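Local coordinates for protein ESSB (PDB 2YNQ) that is an integral membrane component of the type VII secretion system, here as its extracellular, all-helical domain, and probably works as a dimer, at residues I43-A48 with N67-K72; D26-L31 with S49-T54; Y34-M39 with W81-R86; D74-L79 with A96-D101. All blocks are in the same frame, centred on the assembly; numbering follows the deposited sequence.

Contact 1: residues I43-A48 with N67-K72; sequences IQYELA and NNITLK. With NA (sodium ion), chain O.
The ring of Y45 meets three consecutive residues, I69, T70 and L71. CG of L71 sits over the centre of one ring face in a CH-pi contact, 4.0 Å from the Y45 ring centroid and 11° off the ring normal. The two side chains cross at about a right angle. CD2 of L71 reaches back to CB of Y45, at 3.7 Å. The I69 backbone lies at the ring edge, with its O 3.6 Å from CE1 of Y45. The side chain of I69 slides past Y45 in the opposite direction, and its CG2 touches CD1 of Y45 at 3.7 Å. CG of Y45 is anti to the backbone N (chi1 169°), and the ring that follows it lies against the loop. This is helix-to-loop packing: the loop between helices 59-64 and 75-85 packs against helix 41-53. An alanine at Y45 would probably leave CG of L71 without its ring face and open a gap beside I69. One turn on, CB of A48 meets CD1 of I69 at 4.1 Å. The loop turns at T70, where OG1 accepts from N of K72 at 2.9 Å, an ST turn. Nearer the start of the loop, OD1 of N67 binds a sodium ion at 2.6 Å. The carbonyl oxygens of R62 and V65 and three waters also bind the sodium.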
loop_
_atom_site.group_PDB
_atom_site.type_symbol
_atom_site.label_atom_id
_atom_site.label_comp_id
_atom_site.label_asym_id
_atom_site.label_seq_id
_atom_site.Cartn_x
_atom_site.Cartn_y
_atom_site.Cartn_z
ATOM N N ILE D 43 5.281 -22.318 -8.211
ATOM C CA ILE D 43 5.585 -21.826 -6.869
ATOM C C ILE D 43 5.821 -20.301 -6.920
ATOM O O ILE D 43 5.319 -19.558 -6.076
ATOM C CB ILE D 43 6.781 -22.588 -6.218
ATOM C CG1 ILE D 43 6.537 -24.119 -6.188
ATOM C CG2 ILE D 43 7.129 -22.016 -4.854
ATOM C CD1 ILE D 43 5.274 -24.606 -5.458
ATOM N N GLN D 44 6.550 -19.836 -7.933
ATOM C CA GLN D 44 6.605 -18.408 -8.194
ATOM C C GLN D 44 5.191 -17.800 -8.249
ATOM O O GLN D 44 4.962 -16.712 -7.712
ATOM C CB GLN D 44 7.367 -18.120 -9.493
ATOM C CG GLN D 44 8.862 -18.426 -9.437
ATOM C CD GLN D 44 9.504 -18.295 -10.804
ATOM O OE1 GLN D 44 8.845 -18.498 -11.825
ATOM N NE2 GLN D 44 10.792 -17.963 -10.834
ATOM N N TYR D 45 4.256 -18.518 -8.883
ATOM C CA TYR D 45 2.865 -18.083 -9.013
ATOM C C TYR D 45 2.200 -17.934 -7.659
ATOM O O TYR D 45 1.536 -16.923 -7.395
ATOM C CB TYR D 45 2.058 -19.076 -9.867
ATOM C CG TYR D 45 0.562 -18.838 -9.831
ATOM C CD1 TYR D 45 0.007 -17.721 -10.446
ATOM C CD2 TYR D 45 -0.302 -19.720 -9.163
ATOM C CE1 TYR D 45 -1.370 -17.483 -10.400
ATOM C CE2 TYR D 45 -1.683 -19.498 -9.110
ATOM C CZ TYR D 45 -2.218 -18.375 -9.734
ATOM O OH TYR D 45 -3.588 -18.109 -9.709
ATOM N N GLU D 46 2.372 -18.951 -6.811
ATOM C CA GLU D 46 1.803 -18.960 -5.472
ATOM C C GLU D 46 2.320 -17.786 -4.647
ATOM O O GLU D 46 1.525 -17.077 -4.007
ATOM C CB GLU D 46 2.095 -20.283 -4.737
ATOM C CG GLU D 46 1.382 -21.515 -5.315
ATOM C CD GLU D 46 1.824 -22.851 -4.658
ATOM O OE1 GLU D 46 2.489 -22.854 -3.596
ATOM O OE2 GLU D 46 1.501 -23.924 -5.211
ATOM N N LEU D 47 3.641 -17.597 -4.650
ATOM C CA LEU D 47 4.289 -16.554 -3.854
ATOM C C LEU D 47 3.896 -15.159 -4.350
ATOM O O LEU D 47 3.455 -14.306 -3.580
ATOM C CB LEU D 47 5.810 -16.725 -3.887
ATOM C CG LEU D 47 6.622 -15.877 -2.898
ATOM C CD1 LEU D 47 6.046 -15.967 -1.460
ATOM C CD2 LEU D 47 8.122 -16.253 -2.921
ATOM N N ALA D 48 3.993 -14.971 -5.661
ATOM C CA ALA D 48 3.719 -13.695 -6.266
ATOM C C ALA D 48 2.266 -13.348 -6.060
ATOM O O ALA D 48 1.952 -12.202 -5.724
ATOM C CB ALA D 48 4.094 -13.696 -7.737
ATOM N N ASN D 67 -0.974 -5.601 -11.687
ATOM C CA ASN D 67 -0.935 -6.493 -10.542
ATOM C C ASN D 67 -1.738 -7.778 -10.766
ATOM O O ASN D 67 -2.006 -8.514 -9.825
ATOM C CB ASN D 67 -1.471 -5.769 -9.316
ATOM C CG ASN D 67 -2.962 -5.483 -9.424
ATOM O OD1 ASN D 67 -3.484 -5.197 -10.518
ATOM N ND2 ASN D 67 -3.654 -5.562 -8.298
ATOM N N ASN D 68 -2.142 -8.053 -11.996
ATOM C CA ASN D 68 -2.795 -9.316 -12.245
ATOM C C ASN D 68 -1.768 -10.429 -12.445
ATOM O O ASN D 68 -0.808 -10.258 -13.206
ATOM C CB ASN D 68 -3.751 -9.229 -13.436
ATOM C CG ASN D 68 -4.569 -10.515 -13.609
ATOM O OD1 ASN D 68 -5.083 -11.083 -12.621
ATOM N ND2 ASN D 68 -4.679 -10.993 -14.862
ATOM N N ILE D 69 -1.966 -11.558 -11.757
ATOM C CA ILE D 69 -1.045 -12.705 -11.834
ATOM C C ILE D 69 -1.805 -13.986 -12.181
ATOM O O ILE D 69 -2.758 -14.354 -11.496
ATOM C CB ILE D 69 -0.279 -12.933 -10.498
ATOM C CG1 ILE D 69 0.366 -11.634 -9.982
ATOM C CG2 ILE D 69 0.735 -14.070 -10.645
ATOM C CD1 ILE D 69 1.811 -11.448 -10.357
ATOM N N THR D 70 -1.387 -14.655 -13.252
ATOM C CA THR D 70 -2.024 -15.894 -13.700
ATOM C C THR D 70 -0.952 -16.889 -14.093
ATOM O O THR D 70 0.240 -16.544 -14.131
ATOM C CB THR D 70 -2.912 -15.671 -14.938
ATOM O OG1 THR D 70 -2.073 -15.519 -16.089
ATOM C CG2 THR D 70 -3.800 -14.449 -14.785
ATOM N N LEU D 71 -1.360 -18.119 -14.411
ATOM C CA LEU D 71 -0.389 -19.106 -14.877
ATOM C C LEU D 71 -0.024 -18.913 -16.342
ATOM O O LEU D 71 0.635 -19.760 -16.939
ATOM C CB LEU D 71 -0.816 -20.542 -14.554
ATOM C CG LEU D 71 -0.554 -20.838 -13.072
ATOM C CD1 LEU D 71 -1.440 -21.946 -12.561
ATOM C CD2 LEU D 71 0.922 -21.125 -12.778
ATOM N N LYS D 72 -0.436 -17.777 -16.901
ATOM C CA LYS D 72 0.083 -17.307 -18.180
ATOM C C LYS D 72 1.036 -16.100 -18.054
ATOM O O LYS D 72 1.743 -15.758 -19.008
ATOM C CB LYS D 72 -1.075 -16.996 -19.124
ATOM C CG LYS D 72 -1.723 -18.252 -19.686
ATOM C CD LYS D 72 -3.098 -17.960 -20.271
ATOM C CE LYS D 72 -3.944 -19.243 -20.374
ATOM N NZ LYS D 72 -5.405 -18.924 -20.441
HETATM NA NA NA O . -4.336 -3.217 -12.041
HETATM O O HOH W 1 -3.606 -5.387 -13.914
HETATM O O HOH W 2 -4.223 -2.689 -14.457
HETATM O O HOH W 3 -6.597 -4.172 -12.318
#

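Contact 2: residues D26-L31 with S49-T54; sequences DVITTL and SSYVMT
Two helices of the all-helical extracellular domain, 24-31 and 41-53, pack here in a buried contact. Their local axes come within 9.6 Å, and their N-to-C directions are 130° apart. I28 carries most of the contact. Its CG1, anti to the carbonyl carbon (chi1 -75°), lies over one face of the Y51 ring, offset toward the rim, 3.9 Å from the ring centroid. CD1 of I28 touches CD1 of Y51 at 3.6 Å, and CG2 of I28 meets OH of Y51 at 3.5 Å. Water 4 joins the two residues again, 2.7 Å from O of I28 and 2.8 Å from OH of Y51. A leucine at Y51 would probably leave I28 without its ring face and the water without its hydroxyl partner. CG1 of V27 packs on OG of S50 at 3.5 Å; that hydroxyl is hydrogen-bonded to O of E46. Around the contact, F19 of helix 7-19 touches S50, I82 of helix 75-85 touches Y51, and R113 of the second subunit packs on T54.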
loop_
_atom_site.group_PDB
_atom_site.type_symbol
_atom_site.label_atom_id
_atom_site.label_comp_id
_atom_site.label_asym_id
_atom_site.label_seq_id
_atom_site.Cartn_x
_atom_site.Cartn_y
_atom_site.Cartn_z
ATOM N N ASP D 26 0.874 -17.063 5.314
ATOM C CA ASP D 26 1.559 -18.287 5.697
ATOM C C ASP D 26 2.380 -18.850 4.544
ATOM O O ASP D 26 3.424 -19.468 4.773
ATOM C CB ASP D 26 0.545 -19.304 6.220
ATOM C CG ASP D 26 1.110 -20.190 7.312
ATOM O OD1 ASP D 26 2.365 -20.244 7.478
ATOM O OD2 ASP D 26 0.297 -20.852 8.007
ATOM N N VAL D 27 1.912 -18.634 3.310
ATOM C CA VAL D 27 2.677 -18.979 2.122
ATOM C C VAL D 27 3.975 -18.197 2.122
ATOM O O VAL D 27 5.041 -18.760 1.882
ATOM C CB VAL D 27 1.907 -18.641 0.824
ATOM C CG1 VAL D 27 2.829 -18.687 -0.387
ATOM C CG2 VAL D 27 0.719 -19.572 0.642
ATOM N N ILE D 28 3.862 -16.899 2.416
ATOM C CA ILE D 28 4.982 -15.968 2.438
ATOM C C ILE D 28 6.042 -16.379 3.450
ATOM O O ILE D 28 7.193 -16.494 3.075
ATOM C CB ILE D 28 4.504 -14.500 2.654
ATOM C CG1 ILE D 28 3.875 -13.981 1.357
ATOM C CG2 ILE D 28 5.654 -13.569 3.123
ATOM C CD1 ILE D 28 2.928 -12.788 1.534
ATOM N N THR D 29 5.659 -16.640 4.705
ATOM C CA THR D 29 6.645 -17.063 5.692
ATOM C C THR D 29 7.218 -18.456 5.430
ATOM O O THR D 29 8.377 -18.728 5.749
ATOM C CB THR D 29 6.146 -16.937 7.149
ATOM O OG1 THR D 29 4.963 -17.695 7.301
ATOM C CG2 THR D 29 5.840 -15.482 7.491
ATOM N N THR D 30 6.436 -19.325 4.806
ATOM C CA THR D 30 6.955 -20.642 4.415
ATOM C C THR D 30 8.124 -20.517 3.441
ATOM O O THR D 30 9.078 -21.287 3.503
ATOM C CB THR D 30 5.836 -21.521 3.824
ATOM O OG1 THR D 30 4.885 -21.782 4.855
ATOM C CG2 THR D 30 6.375 -22.855 3.290
ATOM N N LEU D 31 8.059 -19.512 2.577
ATOM C CA LEU D 31 8.975 -19.425 1.469
ATOM C C LEU D 31 10.027 -18.360 1.642
ATOM O O LEU D 31 10.854 -18.176 0.759
ATOM C CB LEU D 31 8.207 -19.198 0.177
ATOM C CG LEU D 31 7.414 -20.408 -0.282
ATOM C CD1 LEU D 31 6.643 -20.098 -1.543
ATOM C CD2 LEU D 31 8.321 -21.651 -0.464
ATOM N N SER D 49 1.378 -14.328 -6.207
ATOM C CA SER D 49 -0.039 -14.047 -5.968
ATOM C C SER D 49 -0.194 -13.650 -4.542
ATOM O O SER D 49 -0.906 -12.697 -4.245
ATOM C CB SER D 49 -0.978 -15.226 -6.269
ATOM O OG SER D 49 -0.814 -15.668 -7.597
ATOM N N SER D 50 0.503 -14.351 -3.655
ATOM C CA SER D 50 0.329 -14.090 -2.237
ATOM C C SER D 50 0.805 -12.677 -1.899
ATOM O O SER D 50 0.118 -11.965 -1.163
ATOM C CB SER D 50 1.024 -15.138 -1.382
ATOM O OG SER D 50 0.431 -16.407 -1.587
ATOM N N TYR D 51 1.940 -12.254 -2.458
ATOM C CA TYR D 51 2.391 -10.889 -2.221
ATOM C C TYR D 51 1.444 -9.880 -2.825
ATOM O O TYR D 51 1.048 -8.909 -2.161
ATOM C CB TYR D 51 3.808 -10.659 -2.744
ATOM C CG TYR D 51 4.891 -11.176 -1.833
ATOM C CD1 TYR D 51 5.054 -10.667 -0.540
ATOM C CD2 TYR D 51 5.753 -12.170 -2.263
ATOM C CE1 TYR D 51 6.083 -11.132 0.302
ATOM C CE2 TYR D 51 6.771 -12.647 -1.448
ATOM C CZ TYR D 51 6.933 -12.129 -0.172
ATOM O OH TYR D 51 7.951 -12.627 0.606
ATOM N N VAL D 52 1.051 -10.110 -4.070
ATOM C CA VAL D 52 0.236 -9.126 -4.750
ATOM C C VAL D 52 -1.127 -8.987 -4.070
ATOM O O VAL D 52 -1.682 -7.894 -4.025
ATOM C CB VAL D 52 0.141 -9.396 -6.294
ATOM C CG1 VAL D 52 -1.260 -9.796 -6.719
ATOM C CG2 VAL D 52 0.493 -8.142 -7.045
ATOM N N MET D 53 -1.646 -10.083 -3.511
ATOM C CA MET D 53 -2.957 -10.047 -2.877
ATOM C C MET D 53 -2.918 -9.267 -1.572
ATOM O O MET D 53 -3.959 -8.762 -1.098
ATOM C CB MET D 53 -3.490 -11.462 -2.606
ATOM C CG MET D 53 -3.876 -12.257 -3.851
ATOM S SD MET D 53 -5.336 -11.589 -4.680
ATOM C CE MET D 53 -6.520 -11.692 -3.337
ATOM N N THR D 54 -1.728 -9.177 -0.987
ATOM C CA THR D 54 -1.575 -8.553 0.319
ATOM C C THR D 54 -0.812 -7.223 0.231
ATOM O O THR D 54 -0.416 -6.663 1.250
ATOM C CB THR D 54 -0.848 -9.505 1.296
ATOM O OG1 THR D 54 0.428 -9.874 0.751
ATOM C CG2 THR D 54 -1.651 -10.757 1.511
HETATM O O HOH W 4 8.460 -15.392 0.921
#

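Contact 3: residues Y34-M39 with W81-R86; sequences YAPEDM and WIYIGR
The polar part of this contact is R86 reaching O of Y34. It ties the loop between helices 24-31 and 41-53 to the C-terminal end of helix 75-85 in this all-helical domain. R86 is the first residue past that helix. Its chain is extended from CG to NE, and the guanidinium meets the carbonyl oxygen at its edge. NH1 donates to O of Y34 at 2.7 Å with an N-H...O angle of 158°, and O lies nearly in the guanidinium plane. NH2 adds a weak bond to the same oxygen. NH2 also makes a weak bond to O of L31, and NE one to OH of Y51, so the guanidinium joins three parts of the fold. The apolar part centres on the P36 ring. P36 and I82 slide past each other in opposite directions, with CB of P36 3.9 Å from CG2 of I82. The P36 ring crosses the side chain of Y83 at about a right angle, with CG of P36 3.8 Å from CE1 of Y83. CD of P36 lies 3.5 Å from NH1 of R86.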
loop_
_atom_site.group_PDB
_atom_site.type_symbol
_atom_site.label_atom_id
_atom_site.label_comp_id
_atom_site.label_asym_id
_atom_site.label_seq_id
_atom_site.Cartn_x
_atom_site.Cartn_y
_atom_site.Cartn_z
ATOM N N TYR D 34 13.845 -18.625 0.815
ATOM C CA TYR D 34 14.106 -19.226 -0.484
ATOM C C TYR D 34 14.204 -18.177 -1.597
ATOM O O TYR D 34 13.450 -17.197 -1.599
ATOM C CB TYR D 34 13.024 -20.266 -0.823
ATOM C CG TYR D 34 12.999 -21.448 0.132
ATOM C CD1 TYR D 34 13.971 -22.435 0.062
ATOM C CD2 TYR D 34 12.011 -21.569 1.120
ATOM C CE1 TYR D 34 13.963 -23.499 0.935
ATOM C CE2 TYR D 34 12.002 -22.628 1.999
ATOM C CZ TYR D 34 12.980 -23.591 1.900
ATOM O OH TYR D 34 12.999 -24.668 2.740
ATOM N N ALA D 35 15.119 -18.416 -2.539
ATOM C CA ALA D 35 15.353 -17.534 -3.671
ATOM C C ALA D 35 14.276 -17.753 -4.700
ATOM O O ALA D 35 14.083 -18.868 -5.157
ATOM C CB ALA D 35 16.716 -17.790 -4.287
ATOM N N PRO D 36 13.573 -16.681 -5.084
ATOM C CA PRO D 36 12.451 -16.790 -6.014
ATOM C C PRO D 36 12.864 -17.193 -7.428
ATOM O O PRO D 36 12.078 -17.824 -8.125
ATOM C CB PRO D 36 11.848 -15.373 -6.007
ATOM C CG PRO D 36 12.921 -14.505 -5.539
ATOM C CD PRO D 36 13.740 -15.305 -4.582
ATOM N N GLU D 37 14.081 -16.843 -7.835
ATOM C CA GLU D 37 14.545 -17.091 -9.191
ATOM C C GLU D 37 14.680 -18.598 -9.469
ATOM O O GLU D 37 14.573 -19.033 -10.605
ATOM C CB GLU D 37 15.869 -16.351 -9.470
ATOM C CG GLU D 37 15.852 -14.822 -9.212
ATOM C CD GLU D 37 15.937 -14.449 -7.710
ATOM O OE1 GLU D 37 16.376 -15.267 -6.874
ATOM O OE2 GLU D 37 15.555 -13.317 -7.342
ATOM N N ASP D 38 14.904 -19.395 -8.431
ATOM C CA ASP D 38 15.043 -20.830 -8.643
ATOM C C ASP D 38 13.767 -21.646 -8.400
ATOM O O ASP D 38 13.770 -22.867 -8.546
ATOM C CB ASP D 38 16.202 -21.421 -7.832
ATOM C CG ASP D 38 16.843 -22.600 -8.553
ATOM O OD1 ASP D 38 17.267 -22.377 -9.721
ATOM O OD2 ASP D 38 16.880 -23.738 -7.992
ATOM N N MET D 39 12.686 -20.976 -8.031
ATOM C CA MET D 39 11.441 -21.661 -7.765
ATOM C C MET D 39 10.799 -22.189 -9.043
ATOM O O MET D 39 10.895 -21.552 -10.093
ATOM C CB MET D 39 10.486 -20.704 -7.068
ATOM C CG MET D 39 10.744 -20.569 -5.598
ATOM S SD MET D 39 9.770 -19.244 -4.879
ATOM C CE MET D 39 10.467 -19.228 -3.224
ATOM N N TRP D 81 6.777 -8.575 -8.370
ATOM C CA TRP D 81 5.900 -8.488 -7.209
ATOM C C TRP D 81 6.474 -9.160 -5.975
ATOM O O TRP D 81 6.238 -8.708 -4.847
ATOM C CB TRP D 81 4.489 -8.995 -7.542
ATOM C CG TRP D 81 3.771 -7.971 -8.388
ATOM C CD1 TRP D 81 3.475 -8.059 -9.720
ATOM C CD2 TRP D 81 3.329 -6.665 -7.958
ATOM N NE1 TRP D 81 2.861 -6.894 -10.141
ATOM C CE2 TRP D 81 2.744 -6.035 -9.074
ATOM C CE3 TRP D 81 3.360 -5.981 -6.733
ATOM C CZ2 TRP D 81 2.201 -4.741 -9.008
ATOM C CZ3 TRP D 81 2.819 -4.698 -6.664
ATOM C CH2 TRP D 81 2.246 -4.093 -7.797
ATOM N N ILE D 82 7.245 -10.224 -6.183
ATOM C CA ILE D 82 7.878 -10.893 -5.074
ATOM C C ILE D 82 8.918 -9.956 -4.439
ATOM O O ILE D 82 8.997 -9.843 -3.200
ATOM C CB ILE D 82 8.519 -12.239 -5.499
ATOM C CG1 ILE D 82 7.433 -13.264 -5.871
ATOM C CG2 ILE D 82 9.444 -12.760 -4.388
ATOM C CD1 ILE D 82 7.938 -14.535 -6.637
ATOM N N TYR D 83 9.697 -9.266 -5.267
ATOM C CA TYR D 83 10.676 -8.312 -4.704
ATOM C C TYR D 83 10.027 -7.105 -4.071
ATOM O O TYR D 83 10.517 -6.592 -3.048
ATOM C CB TYR D 83 11.672 -7.809 -5.738
ATOM C CG TYR D 83 12.506 -8.866 -6.395
ATOM C CD1 TYR D 83 13.091 -9.902 -5.662
ATOM C CD2 TYR D 83 12.749 -8.799 -7.766
ATOM C CE1 TYR D 83 13.873 -10.875 -6.306
ATOM C CE2 TYR D 83 13.525 -9.740 -8.408
ATOM C CZ TYR D 83 14.081 -10.779 -7.674
ATOM O OH TYR D 83 14.862 -11.691 -8.357
ATOM N N ILE D 84 8.962 -6.608 -4.692
ATOM C CA ILE D 84 8.188 -5.560 -4.044
ATOM C C ILE D 84 7.757 -6.090 -2.685
ATOM O O ILE D 84 7.950 -5.418 -1.678
ATOM C CB ILE D 84 6.936 -5.137 -4.831
ATOM C CG1 ILE D 84 7.311 -4.325 -6.081
ATOM C CG2 ILE D 84 6.006 -4.358 -3.921
ATOM C CD1 ILE D 84 7.886 -2.877 -5.819
ATOM N N GLY D 85 7.209 -7.308 -2.646
ATOM C CA GLY D 85 6.732 -7.884 -1.376
ATOM C C GLY D 85 7.831 -8.034 -0.327
ATOM O O GLY D 85 7.579 -7.899 0.862
ATOM N N ARG D 86 9.058 -8.314 -0.768
ATOM C CA ARG D 86 10.166 -8.534 0.161
ATOM C C ARG D 86 10.896 -7.231 0.459
ATOM O O ARG D 86 11.912 -7.230 1.138
ATOM C CB ARG D 86 11.148 -9.591 -0.370
ATOM C CG ARG D 86 10.546 -10.955 -0.478
ATOM C CD ARG D 86 11.489 -12.031 -0.992
ATOM N NE ARG D 86 10.904 -13.362 -0.737
ATOM C CZ ARG D 86 11.540 -14.522 -0.882
ATOM N NH1 ARG D 86 12.806 -14.559 -1.286
ATOM N NH2 ARG D 86 10.908 -15.655 -0.599
#

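Contact 4: residues D74-L79 with A96-D101; sequences DEQYML and ARTIED
OD2 of D101 is gripped by two hydroxyl groups. OH of Y77 donates to its anti lone pair at 3.0 Å, and OG of S66 is its second hydrogen-bond partner. The contact packs the start of helix 75-85 against the end of helix 89-99, two successive helices of the all-helical domain. It lies near the surface. CG of D101 is anti to the backbone N (chi1 -173°), on the way to the carboxylate that meets Y77. The carboxylate of D101 and the ring of Y77 are 74° apart in plane. D101 is the N-cap of helix 102-118, and its OD1 makes a weak bond to N of L104. L104 and S66 touch the side chain of Y77 as well. The Y77 side chain crosses I99 obliquely, with CZ of Y77 3.5 Å from CG2 of I99. D74 is the N-cap of helix 75-85: its OD1 accepts from N of Q76 at 2.9 Å, and NE2 of Q76 adds a weak bond to the same oxygen. OE1 of Q76 meets CG2 of T98. The side chain of Q76 slides past I99 in the opposite direction, and its CB touches CG1 of I99 at 3.9 Å.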
loop_
_atom_site.group_PDB
_atom_site.type_symbol
_atom_site.label_atom_id
_atom_site.label_comp_id
_atom_site.label_asym_id
_atom_site.label_seq_id
_atom_site.Cartn_x
_atom_site.Cartn_y
_atom_site.Cartn_z
ATOM N N ASP D 74 4.162 -13.752 -17.341
ATOM C CA ASP D 74 5.601 -13.929 -17.493
ATOM C C ASP D 74 6.341 -13.912 -16.139
ATOM O O ASP D 74 6.010 -13.131 -15.240
ATOM C CB ASP D 74 6.145 -12.832 -18.408
ATOM C CG ASP D 74 7.578 -13.062 -18.802
ATOM O OD1 ASP D 74 8.509 -12.767 -17.996
ATOM O OD2 ASP D 74 7.776 -13.564 -19.933
ATOM N N GLU D 75 7.347 -14.772 -16.026
ATOM C CA GLU D 75 8.201 -14.877 -14.848
ATOM C C GLU D 75 8.597 -13.502 -14.262
ATOM O O GLU D 75 8.576 -13.321 -13.039
ATOM C CB GLU D 75 9.457 -15.707 -15.178
ATOM C CG GLU D 75 10.363 -15.987 -13.978
ATOM C CD GLU D 75 11.676 -16.715 -14.337
ATOM O OE1 GLU D 75 12.029 -16.807 -15.543
ATOM O OE2 GLU D 75 12.369 -17.177 -13.395
ATOM N N GLN D 76 8.950 -12.552 -15.126
ATOM C CA GLN D 76 9.443 -11.245 -14.695
ATOM C C GLN D 76 8.456 -10.466 -13.839
ATOM O O GLN D 76 8.843 -9.856 -12.838
ATOM C CB GLN D 76 9.850 -10.410 -15.889
ATOM C CG GLN D 76 11.117 -10.882 -16.571
ATOM C CD GLN D 76 11.312 -10.183 -17.899
ATOM O OE1 GLN D 76 12.415 -9.717 -18.216
ATOM N NE2 GLN D 76 10.229 -10.079 -18.684
ATOM N N TYR D 77 7.184 -10.516 -14.214
ATOM C CA TYR D 77 6.118 -9.900 -13.436
ATOM C C TYR D 77 5.960 -10.532 -12.069
ATOM O O TYR D 77 5.721 -9.827 -11.081
ATOM C CB TYR D 77 4.798 -9.912 -14.197
ATOM C CG TYR D 77 4.726 -8.849 -15.269
ATOM C CD1 TYR D 77 4.329 -7.545 -14.952
ATOM C CD2 TYR D 77 5.075 -9.136 -16.605
ATOM C CE1 TYR D 77 4.274 -6.552 -15.933
ATOM C CE2 TYR D 77 5.017 -8.136 -17.599
ATOM C CZ TYR D 77 4.615 -6.850 -17.237
ATOM O OH TYR D 77 4.529 -5.848 -18.180
ATOM N N MET D 78 6.122 -11.846 -12.007
ATOM C CA MET D 78 6.081 -12.541 -10.738
ATOM C C MET D 78 7.247 -12.125 -9.867
ATOM O O MET D 78 7.068 -11.830 -8.685
ATOM C CB MET D 78 6.078 -14.056 -10.962
ATOM C CG MET D 78 4.777 -14.536 -11.617
ATOM S SD MET D 78 4.746 -16.324 -11.863
ATOM C CE MET D 78 3.271 -16.496 -12.861
ATOM N N LEU D 79 8.440 -12.060 -10.457
ATOM C CA LEU D 79 9.627 -11.650 -9.725
ATOM C C LEU D 79 9.504 -10.219 -9.238
ATOM O O LEU D 79 9.852 -9.924 -8.092
ATOM C CB LEU D 79 10.891 -11.836 -10.570
ATOM C CG LEU D 79 11.256 -13.303 -10.837
ATOM C CD1 LEU D 79 12.429 -13.452 -11.868
ATOM C CD2 LEU D 79 11.543 -14.040 -9.521
ATOM N N ALA D 96 11.508 -3.789 -13.364
ATOM C CA ALA D 96 10.484 -2.968 -13.998
ATOM C C ALA D 96 11.046 -2.290 -15.231
ATOM O O ALA D 96 10.380 -2.208 -16.272
ATOM C CB ALA D 96 9.954 -1.924 -13.017
ATOM N N ARG D 97 12.279 -1.802 -15.118
ATOM C CA ARG D 97 12.901 -1.135 -16.243
ATOM C C ARG D 97 13.186 -2.102 -17.395
ATOM O O ARG D 97 13.016 -1.748 -18.566
ATOM C CB ARG D 97 14.181 -0.455 -15.805
ATOM C CG ARG D 97 14.008 0.679 -14.817
ATOM C CD ARG D 97 15.297 1.445 -14.846
ATOM N NE ARG D 97 15.559 2.259 -13.669
ATOM C CZ ARG D 97 15.053 3.469 -13.466
ATOM N NH1 ARG D 97 14.213 4.001 -14.357
ATOM N NH2 ARG D 97 15.377 4.136 -12.363
ATOM N N THR D 98 13.603 -3.320 -17.064
ATOM C CA THR D 98 13.863 -4.336 -18.071
ATOM C C THR D 98 12.563 -4.661 -18.803
ATOM O O THR D 98 12.554 -4.805 -20.023
ATOM C CB THR D 98 14.429 -5.617 -17.423
ATOM O OG1 THR D 98 15.565 -5.281 -16.628
ATOM C CG2 THR D 98 14.848 -6.641 -18.470
ATOM N N ILE D 99 11.479 -4.776 -18.038
ATOM C CA ILE D 99 10.145 -5.068 -18.552
ATOM C C ILE D 99 9.624 -3.904 -19.380
ATOM O O ILE D 99 8.801 -4.080 -20.267
ATOM C CB ILE D 99 9.162 -5.306 -17.372
ATOM C CG1 ILE D 99 9.519 -6.584 -16.621
ATOM C CG2 ILE D 99 7.725 -5.411 -17.847
ATOM C CD1 ILE D 99 8.816 -6.681 -15.261
ATOM N N GLU D 100 10.118 -2.712 -19.075
ATOM C CA GLU D 100 9.646 -1.474 -19.685
ATOM C C GLU D 100 8.154 -1.238 -19.411
ATOM O O GLU D 100 7.396 -0.853 -20.297
ATOM C CB GLU D 100 9.961 -1.447 -21.185
ATOM C CG GLU D 100 11.439 -1.648 -21.484
ATOM C CD GLU D 100 11.781 -1.391 -22.935
ATOM O OE1 GLU D 100 11.548 -2.273 -23.785
ATOM O OE2 GLU D 100 12.291 -0.297 -23.220
ATOM N N ASP D 101 7.744 -1.480 -18.176
ATOM C CA ASP D 101 6.378 -1.225 -17.764
ATOM C C ASP D 101 6.386 0.062 -16.944
ATOM O O ASP D 101 6.884 0.081 -15.809
ATOM C CB ASP D 101 5.854 -2.401 -16.930
ATOM C CG ASP D 101 4.368 -2.285 -16.601
ATOM O OD1 ASP D 101 3.918 -1.197 -16.130
ATOM O OD2 ASP D 101 3.656 -3.304 -16.812
#

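Overall arrangement
Contact 2 is buried, contact 3 is partly buried, and contacts 1 and 4 lie at the surface. Contacts 1 and 2 share helix 41-53; contacts 3 and 4 share helix 75-85. These two helices also meet directly, where A48 packs on M78 and I82. Q44 links contacts 1, 3 and 4: its NE2 is hydrogen-bonded to O of P36 and to OE2 of E75. Contacts 2 and 4 do not touch; their centres are about 19 Å apart. Contacts 1 and 2 have no direct hydrogen bond between their segments and rely on aliphatic groups over tyrosine faces. Contact 3 adds an arginine-to-carbonyl bond, and contact 4 a tyrosine-to-aspartate bond. Contact 2 also reaches the second subunit.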